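Local structure of SusD-like carbohydrate binding protein (Bacteroides vulgatus, 3LEW) at residues A[202-213]-A[222-233]. The protein probably binds carbohydrate at the outer membrane as a SusD-family protein, taking part in nutrient capture by this gut bacterium. Numbering follows the deposited sequence.
Sequences NEVVLGILSRAC and AKTYSDKLLAKD
Leu209 sets its CD1 methyl over one face of the Tyr225 ring, 3.6 Å from the centroid and 3° off the normal, a CH-pi contact. Cys213 SG lies at the ring's edge, near its plane, 4.0 Å from Tyr225 CE2, while Leu206 CD2 comes obliquely upon Tyr225 CD1. With CG anti to its carbonyl carbon (chi1 -63°), Tyr225 becomes a knob in the hole made by Leu206, Leu209, Ser210 and Cys213; its hydroxyl bonds to Glu182. Were Tyr225 an alanine, the Leu209 methyl would probably lose the aromatic face it rests on, and Glu182 its hydroxyl partner. Leu206 is in turn a knob among Tyr225, Lys228, Leu229 and Lys232.

Small residues let the backbones close in. Leu229 CD1 rests 3.4 Å from Gly207 N, where a side chain would be tight, and Ala222 CB touches Cys213 CB at 3.9 Å. Ser210 suits burial because its OG bonds back to Leu206 O at 2.8 Å, within its own helix. At the far end Glu203 OE2 comes 2.5 Å from Asp233 OD2, their carboxylate planes nearly perpendicular; one group probably carries a proton.

The helices form an antiparallel hairpin, their segment axes approaching to 8.1 Å and running 152° apart in direction, consistent with the TPR-like helical pairs of the SusD family. Helix 170-187 packs on Leu206 and Leu209, helix 346-359 on Ala222 and Ser226, and strand 254-258 on Glu203.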
loop_
_atom_site.group_PDB
_atom_site.type_symbol
_atom_site.label_atom_id
_atom_site.label_comp_id
_atom_site.label_asym_id
_atom_site.label_seq_id
_atom_site.Cartn_x
_atom_site.Cartn_y
_atom_site.Cartn_z
ATOM N N ASN A 202 9.083 3.879 17.889
ATOM C CA ASN A 202 7.833 4.442 18.420
ATOM C C ASN A 202 7.056 5.170 17.325
ATOM O O ASN A 202 5.866 4.981 17.229
ATOM C CB ASN A 202 8.115 5.316 19.654
ATOM C CG ASN A 202 6.807 5.772 20.393
ATOM O OD1 ASN A 202 6.333 5.107 21.335
ATOM N ND2 ASN A 202 6.270 6.870 19.971
ATOM N N GLU A 203 7.716 5.997 16.524
ATOM C CA GLU A 203 7.035 6.724 15.452
ATOM C C GLU A 203 6.362 5.797 14.431
ATOM O O GLU A 203 5.225 6.037 13.996
ATOM C CB GLU A 203 8.009 7.691 14.764
ATOM C CG GLU A 203 7.359 8.419 13.615
ATOM C CD GLU A 203 8.248 9.436 12.928
ATOM O OE1 GLU A 203 9.433 9.521 13.257
ATOM O OE2 GLU A 203 7.738 10.139 12.044
ATOM N N VAL A 204 7.074 4.747 14.025
ATOM C CA VAL A 204 6.529 3.776 13.082
ATOM C C VAL A 204 5.282 3.137 13.665
ATOM O O VAL A 204 4.257 3.062 12.992
ATOM C CB VAL A 204 7.545 2.703 12.622
ATOM C CG1 VAL A 204 6.870 1.653 11.671
ATOM C CG2 VAL A 204 8.772 3.338 11.917
ATOM N N VAL A 205 5.339 2.724 14.945
ATOM C CA VAL A 205 4.147 2.150 15.600
ATOM C C VAL A 205 2.952 3.142 15.591
ATOM O O VAL A 205 1.836 2.757 15.267
ATOM C CB VAL A 205 4.455 1.662 17.009
ATOM C CG1 VAL A 205 3.167 1.120 17.676
ATOM C CG2 VAL A 205 5.552 0.538 16.984
ATOM N N LEU A 206 3.185 4.407 15.945
ATOM C CA LEU A 206 2.126 5.396 15.930
ATOM C C LEU A 206 1.519 5.485 14.526
ATOM O O LEU A 206 0.295 5.612 14.379
ATOM C CB LEU A 206 2.655 6.789 16.356
ATOM C CG LEU A 206 2.971 6.979 17.846
ATOM C CD1 LEU A 206 3.687 8.310 18.051
ATOM C CD2 LEU A 206 1.642 6.906 18.706
ATOM N N GLY A 207 2.367 5.419 13.496
ATOM C CA GLY A 207 1.872 5.577 12.149
ATOM C C GLY A 207 1.028 4.381 11.740
ATOM O O GLY A 207 -0.067 4.540 11.127
ATOM N N ILE A 208 1.540 3.165 11.988
ATOM C CA ILE A 208 0.744 1.975 11.591
ATOM C C ILE A 208 -0.569 1.912 12.407
ATOM O O ILE A 208 -1.654 1.543 11.880
ATOM C CB ILE A 208 1.502 0.631 11.766
ATOM C CG1 ILE A 208 2.841 0.649 11.033
ATOM C CG2 ILE A 208 0.580 -0.546 11.281
ATOM C CD1 ILE A 208 3.876 -0.432 11.581
ATOM N N LEU A 209 -0.487 2.296 13.689
ATOM C CA LEU A 209 -1.695 2.402 14.535
ATOM C C LEU A 209 -2.709 3.370 13.976
ATOM O O LEU A 209 -3.929 3.086 14.005
ATOM C CB LEU A 209 -1.362 2.889 15.955
ATOM C CG LEU A 209 -1.300 1.881 17.055
ATOM C CD1 LEU A 209 -0.863 2.590 18.327
ATOM C CD2 LEU A 209 -2.638 1.156 17.214
ATOM N N SER A 210 -2.221 4.521 13.504
ATOM C CA SER A 210 -3.077 5.560 12.906
ATOM C C SER A 210 -3.833 4.997 11.720
ATOM O O SER A 210 -5.052 5.199 11.567
ATOM C CB SER A 210 -2.201 6.749 12.420
ATOM O OG SER A 210 -1.664 7.397 13.560
ATOM N N ARG A 211 -3.098 4.304 10.839
ATOM C CA ARG A 211 -3.685 3.668 9.677
ATOM C C ARG A 211 -4.720 2.598 10.091
ATOM O O ARG A 211 -5.855 2.575 9.629
ATOM C CB ARG A 211 -2.572 3.019 8.834
ATOM C CG ARG A 211 -3.083 2.448 7.530
ATOM C CD ARG A 211 -1.988 1.674 6.792
ATOM N NE ARG A 211 -0.926 2.548 6.279
ATOM C CZ ARG A 211 0.158 2.096 5.613
ATOM N NH1 ARG A 211 0.363 0.795 5.429
ATOM N NH2 ARG A 211 1.079 2.947 5.157
ATOM N N ALA A 212 -4.301 1.703 10.967
ATOM C CA ALA A 212 -5.173 0.603 11.396
ATOM C C ALA A 212 -6.463 1.082 12.051
ATOM O O ALA A 212 -7.560 0.564 11.765
ATOM C CB ALA A 212 -4.393 -0.371 12.354
ATOM N N CYS A 213 -6.345 2.099 12.907
ATOM C CA CYS A 213 -7.480 2.650 13.552
ATOM C C CYS A 213 -8.388 3.368 12.598
ATOM O O CYS A 213 -9.587 3.238 12.728
ATOM C CB CYS A 213 -7.073 3.571 14.689
ATOM S SG CYS A 213 -6.339 2.678 16.112
ATOM N N ALA A 222 -7.597 6.966 15.946
ATOM C CA ALA A 222 -6.840 7.379 14.758
ATOM C C ALA A 222 -6.374 8.810 14.915
ATOM O O ALA A 222 -5.228 9.153 14.599
ATOM C CB ALA A 222 -7.696 7.227 13.468
ATOM N N LYS A 223 -7.268 9.651 15.413
ATOM C CA LYS A 223 -6.916 11.055 15.726
ATOM C C LYS A 223 -5.826 11.126 16.804
ATOM O O LYS A 223 -4.861 11.903 16.683
ATOM C CB LYS A 223 -8.170 11.820 16.181
ATOM C CG LYS A 223 -7.876 13.156 16.921
ATOM C CD LYS A 223 -9.110 13.895 17.324
ATOM C CE LYS A 223 -8.798 15.117 18.207
ATOM N NZ LYS A 223 -10.010 15.954 18.469
ATOM N N THR A 224 -5.994 10.358 17.868
ATOM C CA THR A 224 -5.056 10.399 19.010
ATOM C C THR A 224 -3.654 10.002 18.596
ATOM O O THR A 224 -2.669 10.715 18.883
ATOM C CB THR A 224 -5.521 9.493 20.160
ATOM O OG1 THR A 224 -6.735 10.027 20.692
ATOM C CG2 THR A 224 -4.455 9.394 21.269
ATOM N N TYR A 225 -3.545 8.898 17.868
ATOM C CA TYR A 225 -2.234 8.403 17.511
ATOM C C TYR A 225 -1.599 9.270 16.414
ATOM O O TYR A 225 -0.389 9.505 16.431
ATOM C CB TYR A 225 -2.297 6.937 17.134
ATOM C CG TYR A 225 -2.747 6.019 18.268
ATOM C CD1 TYR A 225 -2.096 6.026 19.493
ATOM C CD2 TYR A 225 -3.806 5.139 18.094
ATOM C CE1 TYR A 225 -2.511 5.191 20.531
ATOM C CE2 TYR A 225 -4.221 4.295 19.116
ATOM C CZ TYR A 225 -3.583 4.320 20.322
ATOM O OH TYR A 225 -3.972 3.506 21.396
ATOM N N SER A 226 -2.385 9.744 15.437
ATOM C CA SER A 226 -1.796 10.590 14.378
ATOM C C SER A 226 -1.421 11.982 14.921
ATOM O O SER A 226 -0.410 12.564 14.482
ATOM C CB SER A 226 -2.730 10.657 13.155
ATOM O OG SER A 226 -4.012 11.147 13.495
ATOM N N ASP A 227 -2.213 12.534 15.839
ATOM C CA ASP A 227 -1.811 13.760 16.535
ATOM C C ASP A 227 -0.431 13.569 17.227
ATOM O O ASP A 227 0.453 14.424 17.124
ATOM C CB ASP A 227 -2.855 14.154 17.603
ATOM C CG ASP A 227 -4.022 15.021 17.063
ATOM O OD1 ASP A 227 -3.996 15.555 15.925
ATOM O OD2 ASP A 227 -4.977 15.218 17.861
ATOM N N LYS A 228 -0.264 12.472 17.958
ATOM C CA LYS A 228 1.023 12.191 18.669
ATOM C C LYS A 228 2.173 12.143 17.694
ATOM O O LYS A 228 3.237 12.689 17.965
ATOM C CB LYS A 228 0.951 10.852 19.419
ATOM C CG LYS A 228 0.142 10.886 20.724
ATOM C CD LYS A 228 -0.043 9.480 21.401
ATOM C CE LYS A 228 -0.661 9.564 22.821
ATOM N NZ LYS A 228 0.373 9.840 23.849
ATOM N N LEU A 229 1.964 11.457 16.561
ATOM C CA LEU A 229 2.977 11.328 15.503
ATOM C C LEU A 229 3.331 12.705 14.950
ATOM O O LEU A 229 4.516 13.110 14.962
ATOM C CB LEU A 229 2.535 10.357 14.417
ATOM C CG LEU A 229 3.671 9.906 13.485
ATOM C CD1 LEU A 229 3.349 8.623 12.743
ATOM C CD2 LEU A 229 4.098 11.006 12.493
ATOM N N LEU A 230 2.325 13.493 14.597
ATOM C CA LEU A 230 2.618 14.800 14.004
ATOM C C LEU A 230 3.276 15.769 14.982
ATOM O O LEU A 230 4.030 16.664 14.543
ATOM C CB LEU A 230 1.356 15.414 13.416
ATOM C CG LEU A 230 0.742 14.708 12.215
ATOM C CD1 LEU A 230 -0.664 15.265 11.867
ATOM C CD2 LEU A 230 1.690 14.770 10.996
ATOM N N ALA A 231 3.022 15.584 16.285
ATOM C CA ALA A 231 3.687 16.402 17.339
ATOM C C ALA A 231 5.183 16.105 17.395
ATOM O O ALA A 231 5.953 16.941 17.829
ATOM C CB ALA A 231 3.043 16.189 18.704
ATOM N N LYS A 232 5.577 14.913 16.964
ATOM C CA LYS A 232 6.987 14.483 16.914
ATOM C C LYS A 232 7.631 14.690 15.540
ATOM O O LYS A 232 8.843 14.810 15.456
ATOM C CB LYS A 232 7.080 12.974 17.198
ATOM C CG LYS A 232 6.827 12.555 18.623
ATOM C CD LYS A 232 6.621 11.013 18.660
ATOM C CE LYS A 232 7.195 10.385 19.909
ATOM N NZ LYS A 232 6.146 10.006 20.908
ATOM N N ASP A 233 6.839 14.623 14.460
ATOM C CA ASP A 233 7.363 14.628 13.108
ATOM C C ASP A 233 6.298 15.098 12.122
ATOM O O ASP A 233 5.375 14.353 11.825
ATOM C CB ASP A 233 7.848 13.227 12.721
ATOM C CG ASP A 233 8.499 13.176 11.331
ATOM O OD1 ASP A 233 8.756 14.263 10.716
ATOM O OD2 ASP A 233 8.757 12.025 10.845
#